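PDB 4OEV: putative peptide ABC-transport system periplasmic peptide-binding protein from Campylobacter jejuni, which binds nickel(II) outside the cytoplasm, here together with oxalate, and probably delivers it to an ABC-type importer. Local coordinates for residues A[82-87]-A[137-143]; A[228-232]-A[465-469]; A[416-421]-A[447-453]. One frame throughout, in Å; residues are numbered along the deposited sequence.

In the fold
The three contacts lie far apart, their centres about 41 Å (contacts 1 and 2), 39 Å (1 and 3) and 45 Å (2 and 3) from one another, and none touches another. Contact 1 comes first along the chain and joins helix 81-92 to the short helix 140-143. Contact 2 pairs strand 231-236 with the end of strand 454-467 in an antiparallel sheet. Contact 3 falls wholly between the two segments of contact 2; its helix 434-450 leads into strand 454-467, which carries one side of contact 2, yet the two lie on opposite sides of the chain's centre. The nickel ligands His26, His480 and His481 lie in none of the segments, so all three are structural joints.

Contact 1. Residues A[82-87]-A[137-143]; sequences DDVKFS and MLPKHLL
Ser87 OG and Asp83 OD1, one helical turn apart on helix 81-92, take the backbone N-H groups of Leu138 and Lys140 across the contact. The Leu138 N to Ser87 OG bond measures 2.8 Å with an angle of 159° at the hydrogen. Lys140 N meets Asp83 OD1 at 2.9 Å, nearly along the carboxylate C-O axis. Ser87 OG also donates to Asp83 O at 2.7 Å, reaching that carbonyl from the face opposite to Ser87 N; with CG of Asp83 and OG of Ser87 both beside their own backbone N (chi1 -61° and -63°), the two groups serve alternate residues of 137-143.

Packing is close around Phe86. Lys140 CA lies over one ring face, 4.1 Å from the centroid, while Leu138 CB sits at the ring edge, in its plane, and Leu143 CB comes within 3.7 Å of Phe86 CZ. The partly exposed side is looser: Lys140 CD passes Asp82 O at 3.5 Å, but Lys140 NZ stays 4.3 Å from Asp82 OD2, beyond a salt bridge, and pairs with Glu144 instead.

Asp83 OD2 is held by Ser80 N and Trp73 NE1, which fixes the carboxylate's rotation. With Pro139 at the N-cap, Asp83 OD1 binds the first N-H of helix 140-143, where the helix dipole would probably favour the negative charge.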
loop_
_atom_site.group_PDB
_atom_site.type_symbol
_atom_site.label_atom_id
_atom_site.label_comp_id
_atom_site.label_asym_id
_atom_site.label_seq_id
_atom_site.Cartn_x
_atom_site.Cartn_y
_atom_site.Cartn_z
ATOM N N ASP A 82 23.473 18.238 -0.199
ATOM C CA ASP A 82 24.285 17.010 -0.349
ATOM C C ASP A 82 23.438 15.731 -0.211
ATOM O O ASP A 82 23.597 14.779 -0.960
ATOM C CB ASP A 82 25.361 16.951 0.712
ATOM C CG ASP A 82 26.582 17.785 0.363
ATOM O OD1 ASP A 82 26.517 18.571 -0.613
ATOM O OD2 ASP A 82 27.563 17.696 1.130
ATOM N N ASP A 83 22.597 15.726 0.808
ATOM C CA ASP A 83 21.707 14.571 1.116
ATOM C C ASP A 83 20.677 14.307 0.062
ATOM O O ASP A 83 20.343 13.157 -0.244
ATOM C CB ASP A 83 21.014 14.833 2.442
ATOM C CG ASP A 83 21.994 14.963 3.570
ATOM O OD1 ASP A 83 22.815 14.035 3.727
ATOM O OD2 ASP A 83 21.943 15.992 4.282
ATOM N N VAL A 84 20.131 15.380 -0.465
ATOM C CA VAL A 84 19.072 15.291 -1.416
ATOM C C VAL A 84 19.585 14.682 -2.715
ATOM O O VAL A 84 18.940 13.826 -3.309
ATOM C CB VAL A 84 18.459 16.658 -1.653
ATOM C CG1 VAL A 84 17.386 16.596 -2.707
ATOM C CG2 VAL A 84 17.890 17.211 -0.342
ATOM N N LYS A 85 20.760 15.113 -3.165
ATOM C CA LYS A 85 21.330 14.541 -4.355
ATOM C C LYS A 85 21.768 13.119 -4.098
ATOM O O LYS A 85 21.593 12.256 -4.960
ATOM C CB LYS A 85 22.511 15.397 -4.861
ATOM C CG LYS A 85 23.274 14.791 -6.011
ATOM C CD LYS A 85 24.341 15.802 -6.506
ATOM C CE LYS A 85 25.269 15.206 -7.604
ATOM N NZ LYS A 85 24.601 15.049 -8.916
ATOM N N PHE A 86 22.343 12.863 -2.928
ATOM C CA PHE A 86 22.749 11.504 -2.623
ATOM C C PHE A 86 21.511 10.573 -2.657
ATOM O O PHE A 86 21.556 9.493 -3.229
ATOM C CB PHE A 86 23.436 11.431 -1.263
ATOM C CG PHE A 86 23.627 10.035 -0.761
ATOM C CD1 PHE A 86 24.689 9.260 -1.199
ATOM C CD2 PHE A 86 22.709 9.473 0.129
ATOM C CE1 PHE A 86 24.849 7.965 -0.733
ATOM C CE2 PHE A 86 22.852 8.169 0.577
ATOM C CZ PHE A 86 23.912 7.411 0.150
ATOM N N SER A 87 20.434 11.017 -2.011
ATOM C CA SER A 87 19.211 10.186 -1.873
ATOM C C SER A 87 18.525 9.830 -3.183
ATOM O O SER A 87 18.252 8.664 -3.484
ATOM C CB SER A 87 18.224 10.926 -0.976
ATOM O OG SER A 87 18.767 11.090 0.294
ATOM N N MET A 137 14.471 11.355 3.264
ATOM C CA MET A 137 15.827 11.612 2.742
ATOM C C MET A 137 16.851 10.797 3.569
ATOM O O MET A 137 16.613 10.479 4.750
ATOM C CB MET A 137 16.137 13.114 2.751
ATOM C CG MET A 137 15.285 13.966 1.784
ATOM S SD MET A 137 15.605 13.621 0.039
ATOM C CE MET A 137 14.268 12.412 -0.199
ATOM N N LEU A 138 17.910 10.357 2.910
ATOM C CA LEU A 138 18.978 9.576 3.534
ATOM C C LEU A 138 20.191 10.470 3.854
ATOM O O LEU A 138 20.407 11.461 3.165
ATOM C CB LEU A 138 19.465 8.469 2.614
ATOM C CG LEU A 138 18.417 7.405 2.266
ATOM C CD1 LEU A 138 18.953 6.572 1.124
ATOM C CD2 LEU A 138 18.198 6.585 3.496
ATOM N N PRO A 139 20.989 10.076 4.862
ATOM C CA PRO A 139 22.195 10.836 5.221
ATOM C C PRO A 139 23.437 10.421 4.451
ATOM O O PRO A 139 24.042 9.376 4.711
ATOM C CB PRO A 139 22.347 10.546 6.717
ATOM C CG PRO A 139 21.707 9.204 6.928
ATOM C CD PRO A 139 20.614 9.111 5.918
ATOM N N LYS A 140 23.821 11.279 3.517
ATOM C CA LYS A 140 25.054 11.087 2.750
ATOM C C LYS A 140 26.249 10.791 3.642
ATOM O O LYS A 140 26.986 9.844 3.394
ATOM C CB LYS A 140 25.319 12.309 1.889
ATOM C CG LYS A 140 26.626 12.270 1.106
ATOM C CD LYS A 140 26.620 13.352 0.069
ATOM C CE LYS A 140 27.871 13.337 -0.808
ATOM N NZ LYS A 140 29.038 13.866 -0.058
ATOM N N HIS A 141 26.410 11.556 4.726
ATOM C CA HIS A 141 27.629 11.447 5.528
ATOM C C HIS A 141 27.789 10.104 6.230
ATOM O O HIS A 141 28.894 9.817 6.735
ATOM C CB HIS A 141 27.702 12.584 6.577
ATOM C CG HIS A 141 26.707 12.447 7.682
ATOM N ND1 HIS A 141 25.463 13.035 7.634
ATOM C CD2 HIS A 141 26.765 11.786 8.865
ATOM C CE1 HIS A 141 24.793 12.743 8.741
ATOM N NE2 HIS A 141 25.558 11.979 9.503
ATOM N N LEU A 142 26.693 9.332 6.322
ATOM C CA LEU A 142 26.691 7.986 6.923
ATOM C C LEU A 142 26.626 6.806 5.913
ATOM O O LEU A 142 27.050 5.700 6.240
ATOM C CB LEU A 142 25.492 7.811 7.881
ATOM C CG LEU A 142 25.490 8.728 9.120
ATOM C CD1 LEU A 142 24.145 8.693 9.822
ATOM C CD2 LEU A 142 26.606 8.360 10.096
ATOM N N LEU A 143 26.141 7.054 4.698
ATOM C CA LEU A 143 25.862 5.972 3.745
ATOM C C LEU A 143 26.651 6.082 2.420
ATOM O O LEU A 143 26.606 5.163 1.579
ATOM C CB LEU A 143 24.358 5.944 3.471
ATOM C CG LEU A 143 23.431 5.506 4.620
ATOM C CD1 LEU A 143 21.971 5.878 4.313
ATOM C CD2 LEU A 143 23.477 3.975 4.814
#

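Contact 2. Residues A[228-232]-A[465-469]; sequences DENFG and VYNKD
Gly232 and Tyr466 form an antiparallel hydrogen-bonded pair. Gly232 N donates to Tyr466 O at 2.8 Å, in the carbonyl plane, and Tyr466 N returns a bond to Gly232 O at 3.0 Å; both are nearly straight. The Tyr466 ring then folds back over its partner. Its CG takes the crowded position between backbone N and carbonyl carbon (chi1 61°), which brings Gly232 CA over one ring face, 3.8 Å from the centroid and displaced toward the rim.

This ladder belongs to the antiparallel sheet in which the long strand 454-467 pairs with 231-236, while Val465 and Asn467 bond through their backbones to Ala215 of strand 214-216 and to Asp213 just before it. Phe231 and Asn467 make the next, non-hydrogen-bonded pair, with diverging side chains. Beyond it Lys468 N donates to Asn230 O at 2.8 Å, where a type I turn from Asp228 to Phe231 leads into the strand; Asp228 OD2 accepts from Asn230 N as an Asx turn.

Lys468 can be followed outward over this backbone. Its CB lies 3.1 Å from Asn230 O. CG comes next, close to Glu229 O, before the bend at chi2 (55°) swings the chain along the strand. CD then passes Phe231 C and Gly232 N, CE only carries the chain on, and NZ ends 3.4 Å from Gly232 CA. The Phe231 ring takes another course: its CD1 approaches Asn467 N at 3.7 Å, and Phe225 meets it edge-to-face.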
loop_
_atom_site.group_PDB
_atom_site.type_symbol
_atom_site.label_atom_id
_atom_site.label_comp_id
_atom_site.label_asym_id
_atom_site.label_seq_id
_atom_site.Cartn_x
_atom_site.Cartn_y
_atom_site.Cartn_z
ATOM N N ASP A 228 -17.607 -0.299 25.334
ATOM C CA ASP A 228 -16.561 -0.133 26.329
ATOM C C ASP A 228 -16.112 1.321 26.356
ATOM O O ASP A 228 -15.419 1.802 25.445
ATOM C CB ASP A 228 -15.364 -1.055 26.022
ATOM C CG ASP A 228 -14.358 -1.153 27.187
ATOM O OD1 ASP A 228 -13.642 -2.170 27.243
ATOM O OD2 ASP A 228 -14.256 -0.228 28.032
ATOM N N GLU A 229 -16.482 2.016 27.422
ATOM C CA GLU A 229 -16.183 3.458 27.543
ATOM C C GLU A 229 -14.689 3.734 27.659
ATOM O O GLU A 229 -14.249 4.919 27.645
ATOM C CB GLU A 229 -16.935 4.077 28.759
ATOM C CG GLU A 229 -17.095 3.162 29.987
ATOM C CD GLU A 229 -17.992 1.885 29.736
ATOM O OE1 GLU A 229 -18.830 1.844 28.797
ATOM O OE2 GLU A 229 -17.825 0.892 30.472
ATOM N N ASN A 230 -13.896 2.685 27.864
ATOM C CA ASN A 230 -12.461 2.901 28.009
ATOM C C ASN A 230 -11.806 3.171 26.679
ATOM O O ASN A 230 -10.657 3.627 26.645
ATOM C CB ASN A 230 -11.790 1.719 28.716
ATOM C CG ASN A 230 -12.173 1.629 30.203
ATOM O OD1 ASN A 230 -12.102 2.625 30.944
ATOM N ND2 ASN A 230 -12.594 0.442 30.641
ATOM N N PHE A 231 -12.549 2.948 25.591
ATOM C CA PHE A 231 -12.013 3.080 24.248
ATOM C C PHE A 231 -12.857 3.961 23.348
ATOM O O PHE A 231 -14.068 4.055 23.511
ATOM C CB PHE A 231 -11.866 1.696 23.591
ATOM C CG PHE A 231 -10.992 0.772 24.369
ATOM C CD1 PHE A 231 -9.619 0.809 24.205
ATOM C CD2 PHE A 231 -11.542 -0.109 25.300
ATOM C CE1 PHE A 231 -8.796 -0.038 24.924
ATOM C CE2 PHE A 231 -10.721 -0.949 26.039
ATOM C CZ PHE A 231 -9.340 -0.911 25.843
ATOM N N GLY A 232 -12.180 4.607 22.396
ATOM C CA GLY A 232 -12.841 5.292 21.302
ATOM C C GLY A 232 -12.659 4.509 20.001
ATOM O O GLY A 232 -11.811 3.631 19.924
ATOM N N VAL A 465 -8.982 1.739 16.834
ATOM C CA VAL A 465 -9.517 1.627 18.187
ATOM C C VAL A 465 -8.493 2.098 19.201
ATOM O O VAL A 465 -7.357 1.626 19.213
ATOM C CB VAL A 465 -9.936 0.218 18.554
ATOM C CG1 VAL A 465 -10.494 0.226 19.958
ATOM C CG2 VAL A 465 -10.969 -0.313 17.559
ATOM N N TYR A 466 -8.876 3.011 20.063
ATOM C CA TYR A 466 -7.840 3.615 20.902
ATOM C C TYR A 466 -8.260 3.821 22.361
ATOM O O TYR A 466 -9.382 4.243 22.683
ATOM C CB TYR A 466 -7.372 4.964 20.274
ATOM C CG TYR A 466 -8.501 5.983 20.171
ATOM C CD1 TYR A 466 -9.348 6.004 19.055
ATOM C CD2 TYR A 466 -8.751 6.874 21.198
ATOM C CE1 TYR A 466 -10.412 6.894 18.990
ATOM C CE2 TYR A 466 -9.806 7.782 21.132
ATOM C CZ TYR A 466 -10.618 7.780 20.010
ATOM O OH TYR A 466 -11.664 8.662 19.943
ATOM N N ASN A 467 -7.324 3.533 23.251
ATOM C CA ASN A 467 -7.436 3.952 24.650
ATOM C C ASN A 467 -7.949 5.392 24.758
ATOM O O ASN A 467 -7.384 6.312 24.160
ATOM C CB ASN A 467 -6.084 3.801 25.326
ATOM C CG ASN A 467 -6.124 4.200 26.755
ATOM O OD1 ASN A 467 -5.499 5.170 27.158
ATOM N ND2 ASN A 467 -6.881 3.444 27.543
ATOM N N LYS A 468 -9.037 5.575 25.505
ATOM C CA LYS A 468 -9.754 6.837 25.536
ATOM C C LYS A 468 -8.900 7.976 26.074
ATOM O O LYS A 468 -9.279 9.141 25.967
ATOM C CB LYS A 468 -11.030 6.705 26.399
ATOM C CG LYS A 468 -12.145 7.701 26.047
ATOM C CD LYS A 468 -12.487 7.597 24.556
ATOM C CE LYS A 468 -13.804 8.289 24.215
ATOM N NZ LYS A 468 -14.147 8.077 22.766
ATOM N N ASP A 469 -7.801 7.627 26.732
ATOM C CA ASP A 469 -6.880 8.633 27.252
ATOM C C ASP A 469 -6.145 9.317 26.107
ATOM O O ASP A 469 -5.534 10.334 26.330
ATOM C CB ASP A 469 -5.869 8.010 28.223
ATOM C CG ASP A 469 -6.502 7.569 29.534
ATOM O OD1 ASP A 469 -7.476 8.222 29.996
ATOM O OD2 ASP A 469 -6.041 6.535 30.074
#

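Contact 3. Residues A[416-421]-A[447-453]; sequences YHDKKV and ALYENPP
Tyr416, Asp418 and Asn451 each carry CG anti to the backbone N (chi1 178°, -175° and -176°), and these extended side chains reach across between 416-421 and 447-453. Those of Tyr416 and Asn451 run alongside each other in opposing directions. Tyr416 OH donates to Asn451 O at 2.5 Å, in the carbonyl plane. The Asn451 side chain donates separately, from ND2 to Asp418 OD2 at 2.8 Å, almost perfectly straight and within its own amide plane, although it meets the carboxylate on the anti side and somewhat out of plane.

Pro453 packs on the tyrosine from another direction, its CB 3.6 Å from the ring centroid and over its centre. Beside this, Val421 CG2 touches Ala447 CB at 3.6 Å and Leu448 CD2 at 3.9 Å, closing the apolar part against Phe398 of helix 395-398.

Asp418 is the N-cap of helix 419-429: its OD1 receives Val421 N at 2.8 Å through the anti lone pair. OD2 faces the end of helix 434-450, where a water donates to both Asp418 OD2 and Ala447 O. A second water joins His417 O to Asn451 ND2, while Asn451 OD1 is taken by Arg259.

The Asp418 carboxylate thus caps one helix and also bonds, directly and through water, to the end of another. Its negative charge would probably be favoured by the capped helix N-terminus and by the amide and water donors at OD2.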
loop_
_atom_site.group_PDB
_atom_site.type_symbol
_atom_site.label_atom_id
_atom_site.label_comp_id
_atom_site.label_asym_id
_atom_site.label_seq_id
_atom_site.Cartn_x
_atom_site.Cartn_y
_atom_site.Cartn_z
ATOM N N TYR A 416 0.601 -10.794 -14.569
ATOM C CA TYR A 416 -0.368 -10.227 -15.530
ATOM C C TYR A 416 0.354 -9.471 -16.632
ATOM O O TYR A 416 1.156 -8.622 -16.309
ATOM C CB TYR A 416 -1.280 -9.283 -14.792
ATOM C CG TYR A 416 -2.326 -8.567 -15.636
ATOM C CD1 TYR A 416 -3.371 -9.276 -16.242
ATOM C CD2 TYR A 416 -2.314 -7.198 -15.756
ATOM C CE1 TYR A 416 -4.356 -8.608 -16.988
ATOM C CE2 TYR A 416 -3.287 -6.523 -16.470
ATOM C CZ TYR A 416 -4.314 -7.231 -17.090
ATOM O OH TYR A 416 -5.283 -6.486 -17.813
ATOM N N HIS A 417 0.097 -9.770 -17.907
ATOM C CA HIS A 417 0.754 -9.039 -19.031
ATOM C C HIS A 417 -0.305 -8.559 -19.999
ATOM O O HIS A 417 -0.910 -9.372 -20.704
ATOM C CB HIS A 417 1.745 -9.949 -19.751
ATOM C CG HIS A 417 2.919 -10.347 -18.914
ATOM N ND1 HIS A 417 4.226 -10.039 -19.262
ATOM C CD2 HIS A 417 2.989 -11.022 -17.744
ATOM C CE1 HIS A 417 5.042 -10.514 -18.337
ATOM N NE2 HIS A 417 4.315 -11.107 -17.399
ATOM N N ASP A 418 -0.575 -7.262 -20.039
ATOM C CA ASP A 418 -1.567 -6.694 -20.982
ATOM C C ASP A 418 -0.999 -5.490 -21.680
ATOM O O ASP A 418 -0.530 -4.547 -21.005
ATOM C CB ASP A 418 -2.840 -6.276 -20.270
ATOM C CG ASP A 418 -3.918 -5.814 -21.213
ATOM O OD1 ASP A 418 -4.027 -4.599 -21.526
ATOM O OD2 ASP A 418 -4.687 -6.693 -21.677
ATOM N N LYS A 419 -0.999 -5.509 -23.015
ATOM C CA LYS A 419 -0.403 -4.407 -23.749
ATOM C C LYS A 419 -1.135 -3.072 -23.553
ATOM O O LYS A 419 -0.473 -2.020 -23.421
ATOM C CB LYS A 419 -0.338 -4.699 -25.255
ATOM C CG LYS A 419 0.726 -5.658 -25.690
ATOM C CD LYS A 419 0.735 -5.658 -27.245
ATOM C CE LYS A 419 1.575 -6.829 -27.813
ATOM N NZ LYS A 419 1.239 -6.922 -29.278
ATOM N N LYS A 420 -2.469 -3.081 -23.568
ATOM C CA LYS A 420 -3.194 -1.818 -23.425
ATOM C C LYS A 420 -2.978 -1.251 -22.000
ATOM O O LYS A 420 -2.881 -0.041 -21.829
ATOM C CB LYS A 420 -4.687 -1.963 -23.736
ATOM C CG LYS A 420 -5.013 -2.104 -25.242
ATOM C CD LYS A 420 -6.508 -2.323 -25.465
ATOM C CE LYS A 420 -6.921 -3.757 -25.107
ATOM N NZ LYS A 420 -8.421 -3.991 -25.031
ATOM N N VAL A 421 -2.906 -2.129 -20.997
ATOM C CA VAL A 421 -2.603 -1.642 -19.667
ATOM C C VAL A 421 -1.198 -1.035 -19.623
ATOM O O VAL A 421 -1.037 0.097 -19.125
ATOM C CB VAL A 421 -2.718 -2.709 -18.624
ATOM C CG1 VAL A 421 -2.095 -2.223 -17.339
ATOM C CG2 VAL A 421 -4.258 -3.117 -18.444
ATOM N N ALA A 447 -9.172 -1.074 -20.065
ATOM C CA ALA A 447 -8.348 -2.259 -20.408
ATOM C C ALA A 447 -8.424 -3.323 -19.336
ATOM O O ALA A 447 -8.392 -4.524 -19.651
ATOM C CB ALA A 447 -6.881 -1.884 -20.625
ATOM N N LEU A 448 -8.420 -2.894 -18.070
ATOM C CA LEU A 448 -8.587 -3.821 -16.946
ATOM C C LEU A 448 -9.898 -4.558 -17.031
ATOM O O LEU A 448 -9.942 -5.729 -16.723
ATOM C CB LEU A 448 -8.528 -3.107 -15.581
ATOM C CG LEU A 448 -7.152 -2.743 -14.996
ATOM C CD1 LEU A 448 -7.357 -2.244 -13.542
ATOM C CD2 LEU A 448 -6.129 -3.837 -15.057
ATOM N N TYR A 449 -10.970 -3.883 -17.419
ATOM C CA TYR A 449 -12.275 -4.526 -17.539
ATOM C C TYR A 449 -12.213 -5.597 -18.633
ATOM O O TYR A 449 -12.804 -6.669 -18.480
ATOM C CB TYR A 449 -13.418 -3.522 -17.853
ATOM C CG TYR A 449 -14.680 -4.268 -18.278
ATOM C CD1 TYR A 449 -15.553 -4.821 -17.331
ATOM C CD2 TYR A 449 -14.963 -4.501 -19.629
ATOM C CE1 TYR A 449 -16.655 -5.547 -17.713
ATOM C CE2 TYR A 449 -16.081 -5.231 -20.014
ATOM C CZ TYR A 449 -16.918 -5.752 -19.052
ATOM O OH TYR A 449 -18.038 -6.481 -19.420
ATOM N N GLU A 450 -11.564 -5.289 -19.758
ATOM C CA GLU A 450 -11.553 -6.200 -20.912
ATOM C C GLU A 450 -10.692 -7.438 -20.658
ATOM O O GLU A 450 -10.890 -8.502 -21.251
ATOM C CB GLU A 450 -11.055 -5.487 -22.198
ATOM C CG GLU A 450 -11.935 -4.299 -22.678
ATOM C CD GLU A 450 -13.384 -4.675 -23.035
ATOM O OE1 GLU A 450 -13.675 -5.867 -23.327
ATOM O OE2 GLU A 450 -14.247 -3.767 -23.039
ATOM N N ASN A 451 -9.696 -7.275 -19.807
ATOM C CA ASN A 451 -8.787 -8.347 -19.499
ATOM C C ASN A 451 -8.473 -8.296 -18.010
ATOM O O ASN A 451 -7.399 -7.838 -17.594
ATOM C CB ASN A 451 -7.530 -8.236 -20.357
ATOM C CG ASN A 451 -6.586 -9.400 -20.146
ATOM O OD1 ASN A 451 -6.973 -10.470 -19.640
ATOM N ND2 ASN A 451 -5.360 -9.214 -20.543
ATOM N N PRO A 452 -9.419 -8.776 -17.195
ATOM C CA PRO A 452 -9.362 -8.587 -15.734
ATOM C C PRO A 452 -8.249 -9.429 -15.072
ATOM O O PRO A 452 -8.177 -10.635 -15.224
ATOM C CB PRO A 452 -10.764 -9.012 -15.270
ATOM C CG PRO A 452 -11.264 -9.973 -16.383
ATOM C CD PRO A 452 -10.644 -9.448 -17.656
ATOM N N PRO A 453 -7.340 -8.757 -14.365
ATOM C CA PRO A 453 -6.304 -9.487 -13.632
ATOM C C PRO A 453 -6.866 -10.070 -12.323
ATOM O O PRO A 453 -6.232 -10.950 -11.705
ATOM C CB PRO A 453 -5.287 -8.396 -13.323
ATOM C CG PRO A 453 -6.120 -7.169 -13.200
ATOM C CD PRO A 453 -7.140 -7.293 -14.288
HETATM O O HOH W 1 -3.303 -11.489 -20.674
HETATM O O HOH W 2 -7.097 -5.276 -21.971
#